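Local structure of diguanylate cyclase (Xanthomonas campestris pv. campestris, 5H5O) at residues G67-G70 with L71-D75; R115-V118 with R119-N123. The protein probably makes cyclic di-GMP from two GTP molecules through its GGDEF domain, while the cyclic nucleotide-binding domain described here binds cyclic GMP. One frame throughout, in Å; residues are numbered along the deposited sequence.

Each contact is helix plus the residues that leave it, and both meet bound cyclic GMP. Contact 1, the short helix 68-72 with N-cap Gly67 and exit 73-75, is largely buried; its glycine amides and one glutamate carboxylate bond the nucleotide, and Leu71 and Leu72 face helix 95-104. Contact 2, the C-terminal end of helix 106-121 with Asn122 and Asn123, is only partly buried, with the second subunit along one side and an exposed Asn122. A salt bridge from Glu68 OE2 to Arg119 NH2, 2.8 Å long, ties the two together, and Leu69 packs on Val120 beside it. Backbone amides and a carboxylate serve the ligand in contact 1, a guanidinium in contact 2.

Contact 1: G67-G70 with L71-D75; sequences GELG and LLIGD. With PCG (cyclic guanosine monophosphate), chain C.
Three main-chain bonds join 67-70 to 71-75 into one short turn of helix: Leu71 N to Gly67 O, Leu72 N to Glu68 O at 2.8 Å, and Ile73 N to Leu69 O at 3.0 Å. Gly67 is the N-cap, and its positive phi (89°) suits glycine, since a side chain there would jam against the preceding carbonyl oxygen. Where the helix ends, a water lies 2.6 Å from both Gly70 O and Ile73 O and bridges them.

The polar contacts to cyclic GMP come from the N-cap and first turn of the helix. Gly67 N donates to the ribose O2' at 2.7 Å, and O2' in turn donates to Glu68 OE1 at 2.5 Å. Glu68 reaches it with CG wedged between the backbone N and carbonyl carbon (chi1 80°) and a bend at chi2, which turns the carboxylate back past the helix start. Its other oxygen, OE2, forms a salt bridge with Arg119. Gly70 N gives a weak bond of 3.4 Å to phosphate O1A.

Leu69 makes van der Waals contact with the cyclic phosphate, its CB 3.7 Å from O3'. The apolar contacts proper begin at its CD2, which meets CD1 of Ile73 at 4.0 Å, the two chains running side by side. Leu71 and Leu72 pack on Phe98; Leu69 and Ile73 meet Val121 of the second subunit.

The ribose hydroxyl is thus gripped as acceptor and donor at once, and the phosphate lies near the helix's amino end, where the helix dipole would probably favour its negative charge.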
ATOM      1  N   GLY A  67      -9.855  -1.627  -7.442  1.00 20.74           N
ATOM      2  CA  GLY A  67      -9.039  -1.904  -8.605  1.00 23.71           C
ATOM      3  C   GLY A  67      -7.669  -1.254  -8.588  1.00 21.63           C
ATOM      4  O   GLY A  67      -6.921  -1.370  -9.565  1.00 25.77           O
ATOM      5  N   GLU A  68      -7.331  -0.581  -7.484  1.00 21.34           N
ATOM      6  CA  GLU A  68      -6.031   0.099  -7.382  1.00 22.95           C
ATOM      7  C   GLU A  68      -4.861  -0.894  -7.408  1.00 21.14           C
ATOM      8  O   GLU A  68      -3.782  -0.551  -7.872  1.00 26.28           O
ATOM      9  CB  GLU A  68      -5.965   1.049  -6.167  1.00 20.53           C
ATOM     10  CG  GLU A  68      -5.690   0.399  -4.789  1.00 21.96           C
ATOM     11  CD  GLU A  68      -6.843  -0.450  -4.260  1.00 33.35           C
ATOM     12  OE1 GLU A  68      -7.895  -0.531  -4.927  1.00 36.81           O
ATOM     13  OE2 GLU A  68      -6.698  -1.029  -3.164  1.00 43.80           O
ATOM     14  N   LEU A  69      -5.093  -2.125  -6.944  1.00 22.65           N
ATOM     15  CA  LEU A  69      -4.086  -3.190  -7.040  1.00 26.20           C
ATOM     16  C   LEU A  69      -3.719  -3.492  -8.490  1.00 25.18           C
ATOM     17  O   LEU A  69      -2.536  -3.611  -8.832  1.00 19.79           O
ATOM     18  CB  LEU A  69      -4.570  -4.484  -6.368  1.00 22.14           C
ATOM     19  CG  LEU A  69      -4.945  -4.416  -4.885  1.00 30.28           C
ATOM     20  CD1 LEU A  69      -5.336  -5.801  -4.364  1.00 33.36           C
ATOM     21  CD2 LEU A  69      -3.808  -3.822  -4.049  1.00 29.40           C
ATOM     22  N   GLY A  70      -4.741  -3.624  -9.335  1.00 18.31           N
ATOM     23  CA  GLY A  70      -4.532  -3.835 -10.753  1.00 20.77           C
ATOM     24  C   GLY A  70      -3.776  -2.672 -11.365  1.00 25.63           C
ATOM     25  O   GLY A  70      -2.930  -2.833 -12.243  1.00 35.81           O
ATOM     26  N   LEU A  71      -4.075  -1.482 -10.878  1.00 26.18           N
ATOM     27  CA  LEU A  71      -3.434  -0.276 -11.367  1.00 21.52           C
ATOM     28  C   LEU A  71      -1.947  -0.225 -10.980  1.00 27.63           C
ATOM     29  O   LEU A  71      -1.103   0.125 -11.796  1.00 24.79           O
ATOM     30  CB  LEU A  71      -4.159   0.936 -10.805  1.00 22.57           C
ATOM     31  CG  LEU A  71      -3.611   2.314 -11.190  1.00 33.33           C
ATOM     32  CD1 LEU A  71      -3.968   2.658 -12.627  1.00 36.53           C
ATOM     33  CD2 LEU A  71      -4.124   3.378 -10.232  1.00 31.58           C
ATOM     34  N   LEU A  72      -1.636  -0.600  -9.740  1.00 22.26           N
ATOM     35  CA  LEU A  72      -0.330  -0.313  -9.142  1.00 23.47           C
ATOM     36  C   LEU A  72       0.694  -1.452  -9.260  1.00 36.61           C
ATOM     37  O   LEU A  72       1.905  -1.238  -9.138  1.00 35.16           O
ATOM     38  CB  LEU A  72      -0.521   0.037  -7.673  1.00 21.76           C
ATOM     39  CG  LEU A  72      -1.239   1.368  -7.431  1.00 30.60           C
ATOM     40  CD1 LEU A  72      -1.654   1.535  -5.970  1.00 25.32           C
ATOM     41  CD2 LEU A  72      -0.362   2.525  -7.905  1.00 27.23           C
ATOM     42  N   ILE A  73       0.197  -2.660  -9.487  1.00 33.10           N
ATOM     43  CA  ILE A  73       1.015  -3.860  -9.462  1.00 27.20           C
ATOM     44  C   ILE A  73       0.972  -4.524 -10.827  1.00 36.42           C
ATOM     45  O   ILE A  73      -0.057  -5.042 -11.230  1.00 35.92           O
ATOM     46  CB  ILE A  73       0.461  -4.822  -8.421  1.00 24.22           C
ATOM     47  CG1 ILE A  73       0.339  -4.093  -7.084  1.00 20.05           C
ATOM     48  CG2 ILE A  73       1.335  -6.079  -8.274  1.00 24.04           C
ATOM     49  CD1 ILE A  73      -0.484  -4.864  -6.096  1.00 24.53           C
ATOM     50  N   GLY A  74       2.088  -4.501 -11.543  1.00 39.94           N
ATOM     51  CA  GLY A  74       2.141  -5.111 -12.859  1.00 42.13           C
ATOM     52  C   GLY A  74       1.822  -6.596 -12.822  1.00 37.56           C
ATOM     53  O   GLY A  74       2.244  -7.306 -11.906  1.00 27.33           O
ATOM     54  N   ASP A  75       1.068  -7.052 -13.823  1.00 47.71           N
ATOM     55  CA  ASP A  75       0.667  -8.455 -13.954  1.00 57.32           C
ATOM     56  C   ASP A  75      -0.138  -8.980 -12.769  1.00 59.16           C
ATOM     57  O   ASP A  75      -0.194 -10.187 -12.540  1.00 57.76           O
ATOM     58  CB  ASP A  75       1.879  -9.349 -14.217  1.00 66.62           C
ATOM     59  CG  ASP A  75       2.784  -8.790 -15.290  1.00 70.93           C
ATOM     60  OD1 ASP A  75       2.460  -8.932 -16.490  1.00 66.54           O
ATOM     61  OD2 ASP A  75       3.821  -8.197 -14.928  1.00 78.56           O
TER
HETATM   62  PA  PCG C 201      -8.256  -5.582  -7.871  1.00 64.75           P
HETATM   63  O1A PCG C 201      -7.908  -4.714  -9.033  1.00 64.75           O
HETATM   64  O2A PCG C 201      -7.584  -6.791  -7.300  1.00 64.75           O
HETATM   65  O5' PCG C 201      -9.497  -5.786  -8.224  1.00 64.75           O
HETATM   66  C5' PCG C 201     -10.338  -6.371  -7.225  1.00 64.75           C
HETATM   67  C4' PCG C 201     -10.351  -5.335  -6.133  1.00 64.75           C
HETATM   68  O4' PCG C 201     -11.048  -5.544  -4.931  1.00 64.75           O
HETATM   69  C3' PCG C 201      -8.964  -4.969  -5.702  1.00 64.75           C
HETATM   70  O3' PCG C 201      -8.204  -4.537  -6.862  1.00 64.75           O
HETATM   71  C2' PCG C 201      -9.286  -3.975  -4.620  1.00 64.75           C
HETATM   72  O2' PCG C 201      -9.375  -2.605  -5.016  1.00 64.75           O
HETATM   73  C1' PCG C 201     -10.666  -4.436  -4.125  1.00 64.75           C
HETATM   74  N9  PCG C 201     -10.942  -5.087  -2.800  1.00 64.75           N
HETATM   75  C8  PCG C 201     -11.941  -4.744  -1.979  1.00 64.75           C
HETATM   76  N7  PCG C 201     -11.944  -5.492  -0.862  1.00 64.75           N
HETATM   77  C5  PCG C 201     -10.936  -6.342  -0.943  1.00 64.75           C
HETATM   78  C6  PCG C 201     -10.369  -7.417  -0.086  1.00 64.75           C
HETATM   79  O6  PCG C 201     -10.898  -7.668   1.002  1.00 64.75           O
HETATM   80  N1  PCG C 201      -9.275  -8.100  -0.523  1.00 64.75           N
HETATM   81  C2  PCG C 201      -8.687  -7.833  -1.714  1.00 64.75           C
HETATM   82  N2  PCG C 201      -7.605  -8.545  -2.090  1.00 64.75           N
HETATM   83  N3  PCG C 201      -9.160  -6.847  -2.564  1.00 64.75           N
HETATM   84  C4  PCG C 201     -10.256  -6.091  -2.227  1.00 64.75           C
HETATM   85  O   HOH W   1      -1.641  -4.871 -13.322  1.00 28.35           O

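Contact 2: R115-V118 with R119-N123; sequences RSIV and RVVNN. With PCG (cyclic guanosine monophosphate), chain C.
Ile117 and Val121, one helical turn apart, meet through their CG2 methyls at 4.2 Å on the side facing the second subunit. There Ile117 packs on its own counterpart and Val118 on Leu72 of that subunit, which suits branched apolar residues. The backbone of this part is regular: Val120 N bonds to Ser116 O at 2.8 Å and Val121 N to Ile117 O at 2.9 Å. Ser116 suits its buried place because it is small and its OG bonds back to Phe112 O. At the start of the segment Arg115 is held by a salt bridge to Glu10 of the N-terminal helix.

The far end is looser. Asn122, exposed and already leaving helical angles, still gives its N to Val118 O at 3.1 Å; its side chain runs alongside Val118, with ND2 3.9 Å from CG1.

Arg119, whose main partner is Glu68, turns to the ligand. With CG anti to the backbone N (chi1 -159°) and a bend at chi3, its NH2 gives a weak 2.9 Å bond to the ribose O2'. Asn123, just past the helix, lies beside the guanine. The C-terminal helix thus closes over the bound nucleotide, as in other cyclic nucleotide-binding domains.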
ATOM      1  N   ARG A 115      -3.661   6.051   2.256  1.00 24.60           N
ATOM      2  CA  ARG A 115      -4.981   5.552   2.590  1.00 28.79           C
ATOM      3  C   ARG A 115      -5.252   4.185   1.961  1.00 24.74           C
ATOM      4  O   ARG A 115      -5.909   3.356   2.568  1.00 26.39           O
ATOM      5  CB  ARG A 115      -6.081   6.546   2.201  1.00 26.66           C
ATOM      6  CG  ARG A 115      -6.028   7.857   2.955  1.00 31.26           C
ATOM      7  CD  ARG A 115      -7.444   8.432   3.172  1.00 43.15           C
ATOM      8  NE  ARG A 115      -8.358   8.131   2.069  1.00 30.43           N
ATOM      9  CZ  ARG A 115      -8.276   8.690   0.867  1.00 26.42           C
ATOM     10  NH1 ARG A 115      -7.307   9.565   0.613  1.00 25.29           N
ATOM     11  NH2 ARG A 115      -9.141   8.353  -0.086  1.00 31.21           N
ATOM     12  N   SER A 116      -4.731   3.944   0.763  1.00 24.57           N
ATOM     13  CA  SER A 116      -4.870   2.633   0.132  1.00 26.64           C
ATOM     14  C   SER A 116      -4.242   1.508   0.957  1.00 28.24           C
ATOM     15  O   SER A 116      -4.862   0.462   1.181  1.00 27.57           O
ATOM     16  CB  SER A 116      -4.224   2.642  -1.258  1.00 29.26           C
ATOM     17  OG  SER A 116      -5.003   3.389  -2.167  1.00 42.22           O
ATOM     18  N   ILE A 117      -2.993   1.716   1.372  1.00 32.38           N
ATOM     19  CA  ILE A 117      -2.267   0.730   2.179  1.00 27.36           C
ATOM     20  C   ILE A 117      -3.044   0.320   3.434  1.00 27.85           C
ATOM     21  O   ILE A 117      -3.170  -0.864   3.720  1.00 30.75           O
ATOM     22  CB  ILE A 117      -0.888   1.256   2.585  1.00 32.18           C
ATOM     23  CG1 ILE A 117       0.028   1.265   1.367  1.00 23.61           C
ATOM     24  CG2 ILE A 117      -0.273   0.382   3.688  1.00 29.74           C
ATOM     25  CD1 ILE A 117       1.214   2.207   1.506  1.00 23.39           C
ATOM     26  N   VAL A 118      -3.572   1.302   4.163  1.00 26.54           N
ATOM     27  CA  VAL A 118      -4.394   1.021   5.326  1.00 28.52           C
ATOM     28  C   VAL A 118      -5.584   0.134   4.946  1.00 41.18           C
ATOM     29  O   VAL A 118      -5.841  -0.876   5.597  1.00 39.15           O
ATOM     30  CB  VAL A 118      -4.921   2.302   5.988  1.00 31.35           C
ATOM     31  CG1 VAL A 118      -5.840   1.939   7.145  1.00 34.21           C
ATOM     32  CG2 VAL A 118      -3.760   3.190   6.469  1.00 32.44           C
ATOM     33  N   ARG A 119      -6.288   0.497   3.874  1.00 36.63           N
ATOM     34  CA  ARG A 119      -7.449  -0.269   3.439  1.00 46.76           C
ATOM     35  C   ARG A 119      -7.043  -1.704   3.097  1.00 40.17           C
ATOM     36  O   ARG A 119      -7.681  -2.656   3.536  1.00 41.63           O
ATOM     37  CB  ARG A 119      -8.132   0.410   2.241  1.00 59.57           C
ATOM     38  CG  ARG A 119      -9.593  -0.002   2.021  1.00 71.34           C
ATOM     39  CD  ARG A 119     -10.048   0.225   0.573  1.00 74.26           C
ATOM     40  NE  ARG A 119      -9.336  -0.658  -0.348  1.00 78.78           N
ATOM     41  CZ  ARG A 119      -9.856  -1.208  -1.443  1.00 75.20           C
ATOM     42  NH1 ARG A 119     -11.120  -0.972  -1.792  1.00 76.24           N
ATOM     43  NH2 ARG A 119      -9.101  -2.001  -2.193  1.00 63.07           N
ATOM     44  N   VAL A 120      -5.958  -1.847   2.347  1.00 42.80           N
ATOM     45  CA  VAL A 120      -5.527  -3.143   1.835  1.00 43.20           C
ATOM     46  C   VAL A 120      -4.967  -4.070   2.918  1.00 50.64           C
ATOM     47  O   VAL A 120      -5.159  -5.285   2.863  1.00 43.15           O
ATOM     48  CB  VAL A 120      -4.533  -2.969   0.670  1.00 46.89           C
ATOM     49  CG1 VAL A 120      -3.922  -4.306   0.258  1.00 52.75           C
ATOM     50  CG2 VAL A 120      -5.253  -2.334  -0.514  1.00 53.42           C
ATOM     51  N   VAL A 121      -4.284  -3.504   3.906  1.00 69.79           N
ATOM     52  CA  VAL A 121      -3.810  -4.308   5.028  1.00 75.07           C
ATOM     53  C   VAL A 121      -5.010  -4.786   5.845  1.00 74.75           C
ATOM     54  O   VAL A 121      -4.981  -5.861   6.450  1.00 76.90           O
ATOM     55  CB  VAL A 121      -2.779  -3.544   5.884  1.00 74.70           C
ATOM     56  CG1 VAL A 121      -2.518  -4.257   7.214  1.00 75.40           C
ATOM     57  CG2 VAL A 121      -1.490  -3.387   5.094  1.00 79.81           C
ATOM     58  N   ASN A 122      -6.084  -4.004   5.800  1.00 58.78           N
ATOM     59  CA  ASN A 122      -7.331  -4.369   6.454  1.00 71.06           C
ATOM     60  C   ASN A 122      -8.319  -5.053   5.504  1.00 75.32           C
ATOM     61  O   ASN A 122      -9.528  -4.982   5.710  1.00 77.21           O
ATOM     62  CB  ASN A 122      -7.986  -3.136   7.084  1.00 72.47           C
ATOM     63  CG  ASN A 122      -7.198  -2.589   8.257  1.00 76.84           C
ATOM     64  OD1 ASN A 122      -6.361  -3.281   8.834  1.00 84.52           O
ATOM     65  ND2 ASN A 122      -7.464  -1.341   8.618  1.00 74.73           N
ATOM     66  N   ASN A 123      -7.803  -5.728   4.478  1.00 69.22           N
ATOM     67  CA  ASN A 123      -8.664  -6.409   3.507  1.00 73.55           C
ATOM     68  C   ASN A 123      -8.447  -7.924   3.383  1.00 80.73           C
ATOM     69  O   ASN A 123      -8.020  -8.575   4.334  1.00 78.49           O
ATOM     70  CB  ASN A 123      -8.585  -5.729   2.133  1.00 69.11           C
ATOM     71  CG  ASN A 123      -7.564  -6.369   1.218  1.00 62.90           C
ATOM     72  OD1 ASN A 123      -7.363  -5.924   0.089  1.00 51.05           O
ATOM     73  ND2 ASN A 123      -6.910  -7.419   1.699  1.00 66.82           N
TER
HETATM   74  PA  PCG C 201      -8.256  -5.582  -7.871  1.00 64.75           P
HETATM   75  O1A PCG C 201      -7.908  -4.714  -9.033  1.00 64.75           O
HETATM   76  O2A PCG C 201      -7.584  -6.791  -7.300  1.00 64.75           O
HETATM   77  O5' PCG C 201      -9.497  -5.786  -8.224  1.00 64.75           O
HETATM   78  C5' PCG C 201     -10.338  -6.371  -7.225  1.00 64.75           C
HETATM   79  C4' PCG C 201     -10.351  -5.335  -6.133  1.00 64.75           C
HETATM   80  O4' PCG C 201     -11.048  -5.544  -4.931  1.00 64.75           O
HETATM   81  C3' PCG C 201      -8.964  -4.969  -5.702  1.00 64.75           C
HETATM   82  O3' PCG C 201      -8.204  -4.537  -6.862  1.00 64.75           O
HETATM   83  C2' PCG C 201      -9.286  -3.975  -4.620  1.00 64.75           C
HETATM   84  O2' PCG C 201      -9.375  -2.605  -5.016  1.00 64.75           O
HETATM   85  C1' PCG C 201     -10.666  -4.436  -4.125  1.00 64.75           C
HETATM   86  N9  PCG C 201     -10.942  -5.087  -2.800  1.00 64.75           N
HETATM   87  C8  PCG C 201     -11.941  -4.744  -1.979  1.00 64.75           C
HETATM   88  N7  PCG C 201     -11.944  -5.492  -0.862  1.00 64.75           N
HETATM   89  C5  PCG C 201     -10.936  -6.342  -0.943  1.00 64.75           C
HETATM   90  C6  PCG C 201     -10.369  -7.417  -0.086  1.00 64.75           C
HETATM   91  O6  PCG C 201     -10.898  -7.668   1.002  1.00 64.75           O
HETATM   92  N1  PCG C 201      -9.275  -8.100  -0.523  1.00 64.75           N
HETATM   93  C2  PCG C 201      -8.687  -7.833  -1.714  1.00 64.75           C
HETATM   94  N2  PCG C 201      -7.605  -8.545  -2.090  1.00 64.75           N
HETATM   95  N3  PCG C 201      -9.160  -6.847  -2.564  1.00 64.75           N
HETATM   96  C4  PCG C 201     -10.256  -6.091  -2.227  1.00 64.75           C